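PDB 4AWT: SYE1 from Shewanella oneidensis, which probably acts as an FMN-dependent oxidoreductase of the old yellow enzyme family, reducing carbon-carbon double bonds with NADH or NADPH as hydride source. Local coordinates for residues V107-N112 with V131-G136; Q116-S121 with D144-R149; V265-A270 with G294-A299; F284-R289 with D313-M318; F325-D330 with P340-V345. The protein carries 1 engineered substitution. All blocks are in the same frame, centred on the assembly; numbering follows the deposited sequence.

Contact 1. Residues V107-N112 with V131-G136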
# COMPACT_ATOMS: atom_id res chain seq x y z
N VAL A 107 9.85 -6.43 8.76
CA VAL A 107 10.57 -5.30 8.14
C VAL A 107 10.41 -4.09 9.04
O VAL A 107 9.62 -3.18 8.80
CB VAL A 107 10.09 -5.07 6.71
CG1 VAL A 107 10.90 -3.95 6.09
CG2 VAL A 107 10.19 -6.33 5.88
N THR A 108 11.14 -4.13 10.15
CA THR A 108 11.12 -3.10 11.17
C THR A 108 12.35 -3.30 12.06
O THR A 108 13.20 -4.16 11.86
CB THR A 108 9.81 -3.09 11.93
OG1 THR A 108 9.76 -1.89 12.70
CG2 THR A 108 9.63 -4.31 12.81
N HIS A 109 12.42 -2.42 13.03
CA HIS A 109 13.46 -2.40 14.04
C HIS A 109 12.77 -2.20 15.37
O HIS A 109 11.79 -1.43 15.40
CB HIS A 109 14.45 -1.28 13.75
CG HIS A 109 15.60 -1.25 14.64
ND1 HIS A 109 15.62 -0.71 15.84
CD2 HIS A 109 16.86 -1.70 14.48
CE1 HIS A 109 16.74 -0.83 16.47
NE2 HIS A 109 17.58 -1.44 15.63
N PRO A 110 13.23 -2.79 16.46
CA PRO A 110 12.62 -2.57 17.77
C PRO A 110 12.36 -1.13 18.13
O PRO A 110 11.38 -0.82 18.83
CB PRO A 110 13.62 -3.28 18.74
CG PRO A 110 14.07 -4.41 17.87
CD PRO A 110 14.33 -3.77 16.53
N ASP A 111 13.14 -0.21 17.78
CA ASP A 111 13.02 1.20 18.05
C ASP A 111 11.69 1.73 17.49
O ASP A 111 11.21 2.72 18.02
CB ASP A 111 14.15 2.02 17.50
CG ASP A 111 15.45 1.91 18.15
OD1 ASP A 111 15.58 1.18 19.16
OD2 ASP A 111 16.45 2.59 17.71
N ASN A 112 11.14 1.13 16.46
CA ASN A 112 9.88 1.59 15.91
C ASN A 112 8.67 0.92 16.49
O ASN A 112 7.56 1.33 16.18
CB ASN A 112 9.91 1.38 14.38
CG ASN A 112 10.84 2.30 13.67
OD1 ASN A 112 11.08 3.42 14.14
ND2 ASN A 112 11.35 1.91 12.52
N VAL A 131 15.43 -0.36 7.33
CA VAL A 131 14.36 0.58 7.64
C VAL A 131 15.00 1.85 8.20
O VAL A 131 16.22 2.00 8.14
CB VAL A 131 13.27 0.00 8.55
CG1 VAL A 131 12.62 -1.20 7.86
CG2 VAL A 131 13.82 -0.36 9.89
N PHE A 132 14.19 2.77 8.71
CA PHE A 132 14.77 3.93 9.35
C PHE A 132 14.00 4.18 10.66
O PHE A 132 12.81 3.87 10.79
CB PHE A 132 14.86 5.17 8.47
CG PHE A 132 13.54 5.66 7.88
CD1 PHE A 132 12.66 6.42 8.61
CD2 PHE A 132 13.22 5.36 6.56
CE1 PHE A 132 11.46 6.88 8.05
CE2 PHE A 132 12.06 5.83 6.02
CZ PHE A 132 11.18 6.59 6.73
N VAL A 133 14.72 4.79 11.59
CA VAL A 133 14.25 5.07 12.93
C VAL A 133 14.51 6.51 13.23
O VAL A 133 15.26 7.21 12.57
CB VAL A 133 14.96 4.16 13.97
CG1 VAL A 133 14.72 2.68 13.69
CG2 VAL A 133 16.43 4.52 14.05
N ASP A 134 13.85 7.00 14.27
CA ASP A 134 14.13 8.33 14.86
C ASP A 134 15.31 8.22 15.78
O ASP A 134 15.25 7.43 16.75
CB ASP A 134 12.86 8.72 15.64
CG ASP A 134 12.84 10.10 16.28
OD1 ASP A 134 13.91 10.70 16.33
OD2 ASP A 134 11.70 10.58 16.61
N ASN A 135 16.37 8.92 15.42
CA ASN A 135 17.57 8.84 16.24
C ASN A 135 17.66 10.13 17.07
O ASN A 135 18.74 10.38 17.62
CB ASN A 135 18.82 8.65 15.42
CG ASN A 135 18.94 9.76 14.39
OD1 ASN A 135 18.39 10.86 14.48
ND2 ASN A 135 19.72 9.42 13.37
N GLY A 136 16.62 10.94 17.18
CA GLY A 136 16.61 12.19 17.91
C GLY A 136 16.90 13.40 17.06
O GLY A 136 16.68 14.55 17.37
O HOH W 1 16.78 5.19 17.75
O HOH W 2 12.63 5.60 18.16
O HOH W 3 11.54 5.59 15.47
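V133 packs against H109, D111 and N112, and V131 against V107 and the T108-H109 peptide. The two valines sit on a strand of a beta-hairpin, 130-133 paired antiparallel with 141-144, and the loop they meet follows strand 96-102 of the TIM barrel, so the contact lies in one long excursion from the barrel rim. V133 can be followed atom by atom. Its CB lies 4.0 Å from N112 OD1. CG1, anti to the carbonyl carbon of its own residue (chi1 -59°), comes to 3.6 Å from N112 ND2. The same methyl meets D111 CB at 3.9 Å and approaches the H109 ring obliquely. CG2 ends beside D111 OD2, at 4.1 Å. Further back, V131 CG1 packs on V107 CG1 at 3.7 Å, while V131 CG2 faces the peptide between T108 and H109. The H109 ring is restrained in rotation because D111 N donates to its ND1.

One direct hydrogen bond crosses the contact: N112 ND2 donates to F132 O at 3.0 Å, nearly straight at 169°. The donor stands 41° above the carbonyl plane, yet the acceptor lies in the amide plane of N112; ND2 also makes a weak bond to G67 O. F132 itself points away from the loop; its side chain lies near T26, an FMN-binding residue, and touches bound octyl glucoside. At the solvent end one water joins D111 OD2 to D134 O. Another donates to N112 OD1 at 2.6 Å and accepts from D134 N at 3.0 Å.

Contact 2. Residues Q116-S121 with D144-R149; sequences QQPISS and DVAVPR
I119 and R149 form the single bridge of a minimal two-stranded parallel sheet, 119-120 beside 149-150, with P118, S120 and P148 alongside; it lies outside the barrel in the excursion that follows strand 96-102. The evidence is that one parallel bridge, flanked by two backbone bonds: R149 N to P118 O at 2.9 Å and S120 N to R149 O at 3.0 Å. Q117 extends the pairing with its side chain. CG is anti to the backbone N and the chain runs on extended, and NE2 donates to V147 O at 3.0 Å, almost straight at 175°.

On one face of the sheet I119 and R149 lie side by side, pointing the same way. I119 CG2 lies over one face of the guanidinium, offset toward the rim, 3.4 Å from R149 NH2. A water in the guanidinium plane accepts from R149 NE and donates to Q117 O and Q116 OE1. Elsewhere hydrocarbon meets hydrocarbon, with S120 CB 3.7 Å from P148 CB and P118 CG 4.0 Å from A146 CB.

The surroundings tie this small sheet to two helices: R149 NH1 forms a salt bridge with D155 of helix 153-172, and S120 OG bonds to Q190 of helix 187-192.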
# COMPACT_ATOMS: atom_id res chain seq x y z
N GLN A 116 9.85 -3.93 21.11
CA GLN A 116 9.43 -5.30 20.90
C GLN A 116 10.24 -5.94 19.81
O GLN A 116 10.72 -5.29 18.90
CB GLN A 116 7.97 -5.37 20.51
CG GLN A 116 6.97 -5.23 21.67
CD GLN A 116 7.09 -6.37 22.62
OE1 GLN A 116 6.84 -7.55 22.31
NE2 GLN A 116 7.55 -6.08 23.83
N GLN A 117 10.34 -7.28 19.85
CA GLN A 117 10.87 -8.03 18.76
C GLN A 117 9.84 -8.06 17.64
O GLN A 117 8.65 -8.26 17.87
CB GLN A 117 11.17 -9.44 19.23
CG GLN A 117 11.83 -10.28 18.16
CD GLN A 117 12.31 -11.62 18.66
OE1 GLN A 117 11.94 -12.09 19.75
NE2 GLN A 117 13.10 -12.27 17.85
N PRO A 118 10.28 -7.90 16.38
CA PRO A 118 9.33 -8.01 15.27
C PRO A 118 8.71 -9.39 15.17
O PRO A 118 9.33 -10.37 15.62
CB PRO A 118 10.22 -7.71 14.05
CG PRO A 118 11.35 -6.93 14.58
CD PRO A 118 11.62 -7.56 15.91
N ILE A 119 7.56 -9.49 14.52
CA ILE A 119 6.90 -10.76 14.28
C ILE A 119 6.89 -11.06 12.79
O ILE A 119 6.88 -10.16 11.94
CB ILE A 119 5.49 -10.81 14.85
CG1 ILE A 119 4.51 -9.80 14.24
CG2 ILE A 119 5.56 -10.63 16.38
CD1 ILE A 119 3.07 -9.93 14.64
N SER A 120 6.80 -12.37 12.49
CA SER A 120 6.71 -12.81 11.10
C SER A 120 6.05 -14.17 11.05
O SER A 120 5.65 -14.74 12.07
CB SER A 120 8.09 -12.83 10.47
OG SER A 120 8.05 -13.04 9.06
N SER A 121 5.96 -14.72 9.84
CA SER A 121 5.55 -16.12 9.70
C SER A 121 6.55 -17.03 10.42
O SER A 121 6.16 -18.01 11.05
CB SER A 121 5.43 -16.46 8.24
OG SER A 121 6.70 -16.16 7.62
N ASP A 144 19.64 -1.68 10.01
CA ASP A 144 19.32 -3.03 9.62
C ASP A 144 18.07 -3.51 10.34
O ASP A 144 17.84 -3.17 11.52
CB ASP A 144 20.46 -3.96 10.01
CG ASP A 144 21.67 -3.79 9.13
OD1 ASP A 144 21.62 -3.08 8.13
OD2 ASP A 144 22.69 -4.43 9.45
N VAL A 145 17.23 -4.29 9.69
CA VAL A 145 16.11 -4.90 10.34
C VAL A 145 16.58 -5.92 11.36
O VAL A 145 17.71 -6.42 11.29
CB VAL A 145 15.17 -5.55 9.31
CG1 VAL A 145 14.52 -4.48 8.46
CG2 VAL A 145 15.89 -6.58 8.44
N ALA A 146 15.68 -6.28 12.26
CA ALA A 146 15.90 -7.25 13.31
C ALA A 146 15.39 -8.63 12.95
O ALA A 146 14.57 -8.81 12.07
CB ALA A 146 15.30 -6.78 14.61
N VAL A 147 15.86 -9.66 13.66
CA VAL A 147 15.39 -11.00 13.50
C VAL A 147 14.03 -11.18 14.14
O VAL A 147 13.91 -10.87 15.33
CB VAL A 147 16.39 -12.03 14.10
CG1 VAL A 147 15.83 -13.42 14.00
CG2 VAL A 147 17.76 -11.99 13.42
N PRO A 148 13.02 -11.65 13.43
CA PRO A 148 11.70 -11.73 14.02
C PRO A 148 11.50 -13.01 14.83
O PRO A 148 12.26 -13.97 14.69
CB PRO A 148 10.79 -11.75 12.80
CG PRO A 148 11.59 -12.52 11.79
CD PRO A 148 13.02 -12.04 12.02
N ARG A 149 10.43 -13.01 15.60
CA ARG A 149 9.88 -14.23 16.19
C ARG A 149 8.70 -14.70 15.36
O ARG A 149 8.01 -13.89 14.72
CB ARG A 149 9.50 -14.02 17.66
CG ARG A 149 8.39 -13.03 17.87
CD ARG A 149 8.07 -12.89 19.36
NE ARG A 149 6.93 -12.03 19.61
CZ ARG A 149 5.67 -12.40 19.43
NH1 ARG A 149 5.35 -13.61 19.10
NH2 ARG A 149 4.74 -11.49 19.61
O HOH W 4 7.39 -9.28 20.01
O HOH W 5 13.84 -15.35 16.54

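Contact 3. Residues V265-A270 with G294-A299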
# COMPACT_ATOMS: atom_id res chain seq x y z
N VAL A 265 -13.02 -5.25 -4.18
CA VAL A 265 -13.37 -4.26 -5.19
C VAL A 265 -12.23 -3.97 -6.15
O VAL A 265 -12.48 -3.65 -7.33
CB VAL A 265 -13.91 -2.97 -4.52
CG1 VAL A 265 -12.82 -2.09 -3.94
CG2 VAL A 265 -14.76 -2.19 -5.47
N TYR A 266 -10.99 -4.08 -5.71
CA TYR A 266 -9.85 -3.95 -6.62
C TYR A 266 -8.72 -4.81 -6.14
O TYR A 266 -8.57 -5.09 -4.92
CB TYR A 266 -9.42 -2.51 -6.80
CG TYR A 266 -8.70 -1.77 -5.70
CD1 TYR A 266 -7.39 -2.07 -5.34
CD2 TYR A 266 -9.28 -0.70 -5.07
CE1 TYR A 266 -6.71 -1.38 -4.39
CE2 TYR A 266 -8.60 0.08 -4.16
CZ TYR A 266 -7.31 -0.24 -3.81
OH TYR A 266 -6.63 0.55 -2.94
N LEU A 267 -7.86 -5.14 -7.08
CA LEU A 267 -6.57 -5.81 -6.85
C LEU A 267 -5.52 -4.87 -7.44
O LEU A 267 -5.62 -4.47 -8.59
CB LEU A 267 -6.52 -7.17 -7.53
CG LEU A 267 -5.22 -7.91 -7.44
CD1 LEU A 267 -4.77 -8.15 -6.03
CD2 LEU A 267 -5.32 -9.24 -8.20
N HIS A 268 -4.52 -4.55 -6.63
CA HIS A 268 -3.47 -3.60 -6.97
C HIS A 268 -2.13 -4.35 -7.00
O HIS A 268 -1.74 -4.93 -6.00
CB HIS A 268 -3.50 -2.49 -5.94
CG HIS A 268 -2.57 -1.33 -6.15
ND1 HIS A 268 -2.59 -0.26 -5.30
CD2 HIS A 268 -1.64 -1.03 -7.09
CE1 HIS A 268 -1.72 0.63 -5.76
NE2 HIS A 268 -1.09 0.22 -6.84
N ILE A 269 -1.50 -4.35 -8.16
CA ILE A 269 -0.23 -5.02 -8.36
C ILE A 269 0.89 -3.99 -8.31
O ILE A 269 0.92 -3.04 -9.13
CB ILE A 269 -0.20 -5.79 -9.68
CG1 ILE A 269 -1.35 -6.79 -9.78
CG2 ILE A 269 1.16 -6.43 -9.89
CD1 ILE A 269 -1.37 -7.86 -8.72
N ALA A 270 1.81 -4.17 -7.36
CA ALA A 270 3.00 -3.34 -7.25
C ALA A 270 4.07 -4.00 -8.11
O ALA A 270 4.71 -4.99 -7.74
CB ALA A 270 3.44 -3.25 -5.81
N GLY A 294 -12.43 -8.03 -10.92
CA GLY A 294 -12.75 -6.69 -10.47
C GLY A 294 -11.85 -5.65 -11.10
O GLY A 294 -11.31 -5.83 -12.20
N VAL A 295 -11.68 -4.53 -10.43
CA VAL A 295 -10.82 -3.45 -10.96
C VAL A 295 -9.38 -3.81 -10.68
O VAL A 295 -8.98 -4.09 -9.56
CB VAL A 295 -11.21 -2.11 -10.30
CG1 VAL A 295 -10.19 -1.04 -10.64
CG2 VAL A 295 -12.61 -1.70 -10.76
N LEU A 296 -8.56 -3.80 -11.76
CA LEU A 296 -7.16 -4.17 -11.66
C LEU A 296 -6.31 -2.92 -11.83
O LEU A 296 -6.42 -2.19 -12.82
CB LEU A 296 -7.00 -5.28 -12.70
CG LEU A 296 -5.67 -6.01 -12.74
CD1 LEU A 296 -5.28 -6.56 -11.38
CD2 LEU A 296 -5.73 -7.15 -13.76
N ILE A 297 -5.47 -2.66 -10.83
CA ILE A 297 -4.61 -1.51 -10.77
C ILE A 297 -3.16 -1.98 -10.83
O ILE A 297 -2.81 -2.92 -10.12
CB ILE A 297 -4.82 -0.70 -9.47
CG1 ILE A 297 -6.29 -0.45 -9.20
CG2 ILE A 297 -3.98 0.55 -9.49
CD1 ILE A 297 -6.60 0.34 -7.95
N TYR A 298 -2.32 -1.35 -11.66
CA TYR A 298 -0.89 -1.59 -11.65
C TYR A 298 -0.17 -0.28 -11.35
O TYR A 298 -0.58 0.77 -11.82
CB TYR A 298 -0.37 -2.12 -12.99
CG TYR A 298 -0.67 -3.57 -13.25
CD1 TYR A 298 -1.93 -4.01 -13.62
CD2 TYR A 298 0.32 -4.51 -13.12
CE1 TYR A 298 -2.17 -5.33 -13.88
CE2 TYR A 298 0.07 -5.86 -13.35
CZ TYR A 298 -1.19 -6.27 -13.74
OH TYR A 298 -1.37 -7.58 -14.00
N ALA A 299 0.97 -0.40 -10.66
CA ALA A 299 1.86 0.72 -10.47
C ALA A 299 3.30 0.23 -10.58
O ALA A 299 3.62 -0.88 -10.15
CB ALA A 299 1.70 1.38 -9.10
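I297 reaches across to two rings, those of Y266 and H268, which lie with it on the inward-facing side of the barrel sheet. Its CD1 sits over one face of the Y266 ring, 3.8 Å from the centroid and 15° off the normal. Its CG2, anti to the backbone N, lies over one face of the H268 imidazole, 4.0 Å from that centroid. A299 meets the same imidazole differently, with CB in the ring plane at 3.8 Å from H268 NE2. On the outer face of the sheet the roles are exchanged, the aliphatic residue now coming from 266-270: I269 CB lies over a face of the Y298 ring, and the two side chains lie side by side. L267 and L296, in the conformer given, likewise run alongside each other.

H268 with I297, L267 with L296 and I269 with Y298 are bridge partners in parallel register, the strand axes being 18° apart; Y266-I297 and H268-A299 are diagonal pairs. The two strands are neighbours in the TIM barrel and form a beta-alpha-beta crossover through helix 282-291. Backbone bonds are firm in the middle (I269 N to I297 O, 2.8 Å) and weak at the N-terminal end (V295 N to V265 O, 3.3 Å).

The inner face mixes hydrocarbon with polar groups: Y266 OH and H268 ND1 both bond to E179 OE1, while A299 comes near FMN. Gripped there and covered by I297, the imidazole probably has little freedom to turn beside the flavin site.

Contact 4. Residues F284-R289 with D313-M318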
# COMPACT_ATOMS: atom_id res chain seq x y z
N PHE A 284 1.40 -13.48 -18.09
CA PHE A 284 1.09 -13.54 -16.65
C PHE A 284 0.06 -12.46 -16.29
O PHE A 284 -0.92 -12.73 -15.60
CB PHE A 284 2.34 -13.40 -15.84
CG PHE A 284 2.16 -13.36 -14.34
CD1 PHE A 284 1.25 -14.13 -13.65
CD2 PHE A 284 2.93 -12.52 -13.61
CE1 PHE A 284 1.14 -14.06 -12.29
CE2 PHE A 284 2.85 -12.44 -12.24
CZ PHE A 284 1.91 -13.23 -11.56
N LYS A 285 0.26 -11.23 -16.79
CA LYS A 285 -0.74 -10.21 -16.58
C LYS A 285 -2.09 -10.64 -17.10
O LYS A 285 -3.13 -10.40 -16.47
CB LYS A 285 -0.30 -8.89 -17.23
CG LYS A 285 0.92 -8.29 -16.61
CD LYS A 285 1.28 -6.93 -17.25
CE LYS A 285 2.42 -6.28 -16.55
NZ LYS A 285 2.70 -4.96 -17.10
N ARG A 286 -2.15 -11.29 -18.26
CA ARG A 286 -3.42 -11.71 -18.79
C ARG A 286 -4.03 -12.81 -17.92
O ARG A 286 -5.26 -12.84 -17.74
CB ARG A 286 -3.34 -12.12 -20.25
CG ARG A 286 -3.00 -10.95 -21.16
CD ARG A 286 -3.27 -11.28 -22.60
NE ARG A 286 -2.82 -10.27 -23.50
CZ ARG A 286 -3.42 -9.15 -23.79
NH1 ARG A 286 -4.61 -8.85 -23.28
NH2 ARG A 286 -2.85 -8.29 -24.63
N ALA A 287 -3.23 -13.69 -17.38
CA ALA A 287 -3.74 -14.70 -16.45
C ALA A 287 -4.34 -14.04 -15.21
O ALA A 287 -5.41 -14.43 -14.75
CB ALA A 287 -2.66 -15.71 -16.09
N LEU A 288 -3.67 -13.04 -14.66
CA LEU A 288 -4.22 -12.32 -13.50
C LEU A 288 -5.54 -11.68 -13.84
O LEU A 288 -6.46 -11.66 -13.02
CB LEU A 288 -3.26 -11.26 -12.98
CG LEU A 288 -1.97 -11.79 -12.37
CD1 LEU A 288 -1.03 -10.63 -11.98
CD2 LEU A 288 -2.19 -12.64 -11.15
N ARG A 289 -5.66 -11.15 -15.06
CA ARG A 289 -6.89 -10.52 -15.55
C ARG A 289 -8.05 -11.51 -15.62
O ARG A 289 -9.18 -11.12 -15.46
CB ARG A 289 -6.58 -9.83 -16.88
CG ARG A 289 -7.72 -9.25 -17.69
CD ARG A 289 -8.28 -7.94 -17.10
NE ARG A 289 -8.98 -8.23 -15.83
CZ ARG A 289 -9.51 -7.27 -15.08
NH1 ARG A 289 -9.45 -6.05 -15.49
NH2 ARG A 289 -10.15 -7.63 -13.93
N ASP A 313 -4.65 -2.56 -23.94
CA ASP A 313 -4.33 -3.97 -24.16
C ASP A 313 -5.17 -4.87 -23.24
O ASP A 313 -5.04 -6.08 -23.36
CB ASP A 313 -2.88 -4.24 -23.98
CG ASP A 313 -1.97 -3.68 -25.02
OD1 ASP A 313 -2.42 -3.15 -26.04
OD2 ASP A 313 -0.72 -3.72 -24.86
N GLY A 314 -6.00 -4.33 -22.38
CA GLY A 314 -6.84 -5.13 -21.52
C GLY A 314 -6.15 -5.69 -20.31
O GLY A 314 -6.67 -6.61 -19.69
N LEU A 315 -5.01 -5.14 -19.92
CA LEU A 315 -4.22 -5.66 -18.81
C LEU A 315 -4.57 -4.99 -17.49
O LEU A 315 -4.47 -5.60 -16.44
CB LEU A 315 -2.71 -5.46 -19.08
CG LEU A 315 -2.23 -6.02 -20.39
CD1 LEU A 315 -0.77 -5.76 -20.61
CD2 LEU A 315 -2.55 -7.51 -20.49
N ALA A 316 -4.96 -3.74 -17.52
CA ALA A 316 -5.21 -2.96 -16.33
C ALA A 316 -6.44 -2.11 -16.57
O ALA A 316 -6.70 -1.68 -17.69
CB ALA A 316 -4.03 -2.01 -16.06
N ASP A 317 -7.13 -1.78 -15.47
CA ASP A 317 -8.18 -0.80 -15.52
C ASP A 317 -7.73 0.58 -15.05
O ASP A 317 -8.25 1.60 -15.52
CB ASP A 317 -9.36 -1.27 -14.66
CG ASP A 317 -9.87 -2.58 -15.09
OD1 ASP A 317 -10.21 -2.72 -16.30
OD2 ASP A 317 -9.91 -3.53 -14.26
N MET A 318 -6.80 0.62 -14.11
CA MET A 318 -6.28 1.85 -13.55
C MET A 318 -4.77 1.72 -13.41
O MET A 318 -4.26 0.60 -13.25
CB MET A 318 -6.89 2.20 -12.22
CG MET A 318 -8.40 2.28 -12.19
SD MET A 318 -9.07 2.80 -10.61
CE MET A 318 -8.81 4.57 -10.73
O HOH W 6 -3.42 -7.86 -15.54
O HOH W 7 -6.34 -9.69 -21.31
O HOH W 8 -9.39 -4.72 -18.05
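R289 and D317 supply the charged part of this contact between helix 282-291 and the turn leading into strand 318-320. In the conformer given, R289 NH1 forms a salt bridge with D317 OD2 at 2.8 Å, on the syn side of the carboxylate but 28° out of its plane. The arginine chain is bent, chi2 74° and chi3 -69°, and its NH2 bonds to Y292 O and G294 O. D317 OD2 is shared, since it also accepts from L296 N of the neighbouring strand.

The second arginine uses a carbonyl instead of an acid. R286 NH1 donates to D313 O at 2.8 Å, nearly along the C=O axis. That carbonyl belongs to the Schellman motif that ends helix 304-312, with G314 at positive phi.

Apolar contact centres on L315. Its CD2 lies 3.5 Å from R286 CG and over one guanidinium face, toward its rim, while CD1 meets K285 CD at 4.1 Å; K285 NZ goes on to a salt bridge with E271.

Waters bridge further polar atoms. One donates to K285 O (2.7 Å) and to L315 O (2.6 Å), and another accepts from R289 NH1 and donates to D317 OD1.

An alanine at D317 would probably leave R289 NH1 without its anionic mate and L296 N without its side-chain acceptor. The chemistry thus joins helix to loop by two arginines in different roles: one probably balances the charge of a carboxylate, whereas the other may offset the partial negative charge at a helix end.

Contact 5. Residues F325-D330 with P340-V345; sequences FIANPD and PLAEHV
I326, in the conformer given, packs its CG2 on H344 CB at 3.7 Å, the methyl approaching the imidazole obliquely, while the isoleucine also touches bound FMN. One residue on, A327 lies against the backbone of the second segment: its CB is 3.5 Å from H344 N and 4.1 Å from A342 CB. The small methyl is consistent with the close approach of the two chains, 4.8 Å between the CA atoms of A327 and H344.

N328, just past the end of helix 323-327, carries the polar part. CG is anti to the carbonyl carbon (chi1 -62°), and the amide bonds to both backbone polar atoms of A342. OD1 accepts from A342 N at 2.9 Å, in the carbonyl plane and on a lone pair; ND2 donates to A342 O at 2.9 Å with an angle of 159° at the hydrogen, and bonds to P324 O as well. An alanine at N328 would probably leave the N and O of A342 without these partners and weaken the hold of the loop on the end of the helix.

The arrangement is that of an asparagine side chain pairing with a peptide backbone much as a strand edge would. Here it fastens the C-terminal loop to the short helix after strand 318-320, beside the FMN-binding residues G322 and R323 of the TIM barrel.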
# COMPACT_ATOMS: atom_id res chain seq x y z
N PHE A 325 3.84 11.44 -8.78
CA PHE A 325 2.87 12.19 -7.98
C PHE A 325 3.51 12.95 -6.83
O PHE A 325 2.96 13.92 -6.36
CB PHE A 325 1.75 11.27 -7.46
CG PHE A 325 0.39 11.57 -8.04
CD1 PHE A 325 -0.11 12.86 -8.02
CD2 PHE A 325 -0.36 10.56 -8.61
CE1 PHE A 325 -1.36 13.14 -8.51
CE2 PHE A 325 -1.63 10.84 -9.11
CZ PHE A 325 -2.12 12.13 -9.06
N ILE A 326 4.68 12.53 -6.37
CA ILE A 326 5.31 13.30 -5.31
C ILE A 326 5.62 14.71 -5.79
O ILE A 326 5.34 15.67 -5.09
CB ILE A 326 6.56 12.55 -4.85
CG1 ILE A 326 6.11 11.25 -4.18
CG2 ILE A 326 7.48 13.40 -3.99
CD1 ILE A 326 7.32 10.40 -3.81
N ALA A 327 6.18 14.81 -6.99
CA ALA A 327 6.68 16.07 -7.49
C ALA A 327 5.70 16.84 -8.38
O ALA A 327 5.97 17.98 -8.73
CB ALA A 327 7.97 15.85 -8.27
N ASN A 328 4.58 16.24 -8.73
CA ASN A 328 3.63 16.83 -9.67
C ASN A 328 2.24 16.71 -9.07
O ASN A 328 1.55 15.73 -9.26
CB ASN A 328 3.68 16.12 -11.03
CG ASN A 328 5.05 16.26 -11.66
OD1 ASN A 328 5.34 17.27 -12.30
ND2 ASN A 328 5.90 15.27 -11.41
N PRO A 329 1.81 17.72 -8.28
CA PRO A 329 0.50 17.61 -7.65
C PRO A 329 -0.62 17.49 -8.67
O PRO A 329 -1.64 16.85 -8.43
CB PRO A 329 0.40 18.87 -6.78
CG PRO A 329 1.35 19.85 -7.44
CD PRO A 329 2.50 18.98 -7.91
N ASP A 330 -0.41 18.16 -9.82
CA ASP A 330 -1.27 18.18 -10.97
C ASP A 330 -0.83 17.18 -12.00
O ASP A 330 -0.94 17.40 -13.22
CB ASP A 330 -1.34 19.58 -11.58
CG ASP A 330 -0.02 20.13 -12.01
OD1 ASP A 330 1.05 19.63 -11.57
OD2 ASP A 330 -0.05 21.11 -12.78
N PRO A 340 5.85 18.86 -19.21
CA PRO A 340 6.97 18.17 -18.56
C PRO A 340 6.70 17.98 -17.08
O PRO A 340 6.12 18.80 -16.40
CB PRO A 340 8.14 19.15 -18.80
CG PRO A 340 7.47 20.50 -18.94
CD PRO A 340 6.21 20.18 -19.72
N LEU A 341 7.22 16.84 -16.60
CA LEU A 341 7.09 16.46 -15.21
C LEU A 341 8.27 16.96 -14.41
O LEU A 341 9.44 16.74 -14.78
CB LEU A 341 7.00 14.94 -15.05
CG LEU A 341 5.88 14.28 -15.84
CD1 LEU A 341 5.76 12.81 -15.38
CD2 LEU A 341 4.56 14.97 -15.74
N ALA A 342 8.01 17.58 -13.28
CA ALA A 342 9.05 17.82 -12.31
C ALA A 342 9.54 16.50 -11.76
O ALA A 342 8.81 15.51 -11.75
CB ALA A 342 8.53 18.70 -11.20
N GLU A 343 10.76 16.47 -11.25
CA GLU A 343 11.28 15.31 -10.56
C GLU A 343 11.40 15.58 -9.07
O GLU A 343 11.65 16.70 -8.62
CB GLU A 343 12.63 14.81 -11.09
CG GLU A 343 12.59 14.25 -12.51
CD GLU A 343 13.89 13.59 -12.91
OE1 GLU A 343 14.82 14.21 -13.45
OE2 GLU A 343 13.97 12.36 -12.66
N HIS A 344 11.20 14.51 -8.29
CA HIS A 344 11.22 14.61 -6.86
C HIS A 344 12.65 14.64 -6.31
O HIS A 344 13.60 14.13 -6.94
CB HIS A 344 10.46 13.46 -6.20
CG HIS A 344 11.17 12.15 -6.22
ND1 HIS A 344 11.13 11.28 -7.27
CD2 HIS A 344 11.99 11.59 -5.28
CE1 HIS A 344 11.90 10.25 -6.97
NE2 HIS A 344 12.43 10.39 -5.76
N VAL A 345 12.76 15.15 -5.09
CA VAL A 345 14.00 15.23 -4.33
C VAL A 345 14.07 14.07 -3.34
O VAL A 345 13.28 14.06 -2.37
CB VAL A 345 14.10 16.55 -3.61
CG1 VAL A 345 15.38 16.61 -2.81
CG2 VAL A 345 14.09 17.70 -4.64

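Contact 3 is the barrel core: two adjacent strands, its centre about 11 Å from that of the chain, joined by regular backbone bonds and by methyl groups over rings. Contact 4 lies outside it, between the helix of that unit and the loop before the next strand; it touches contact 3 through a probable hydrogen bond, L296 O to D317 N at 2.8 Å, but relies on arginines, waters and one leucine. Contacts 1 and 2 share the excursion after strand 96-102, meeting through T108 O and A146 N at 3.3 Å; contact 1 is mainly buried valine packing, contact 2 mostly backbone pairing nearer the surface. Contact 5 stands apart and combines one side-chain amide with small apolar contacts.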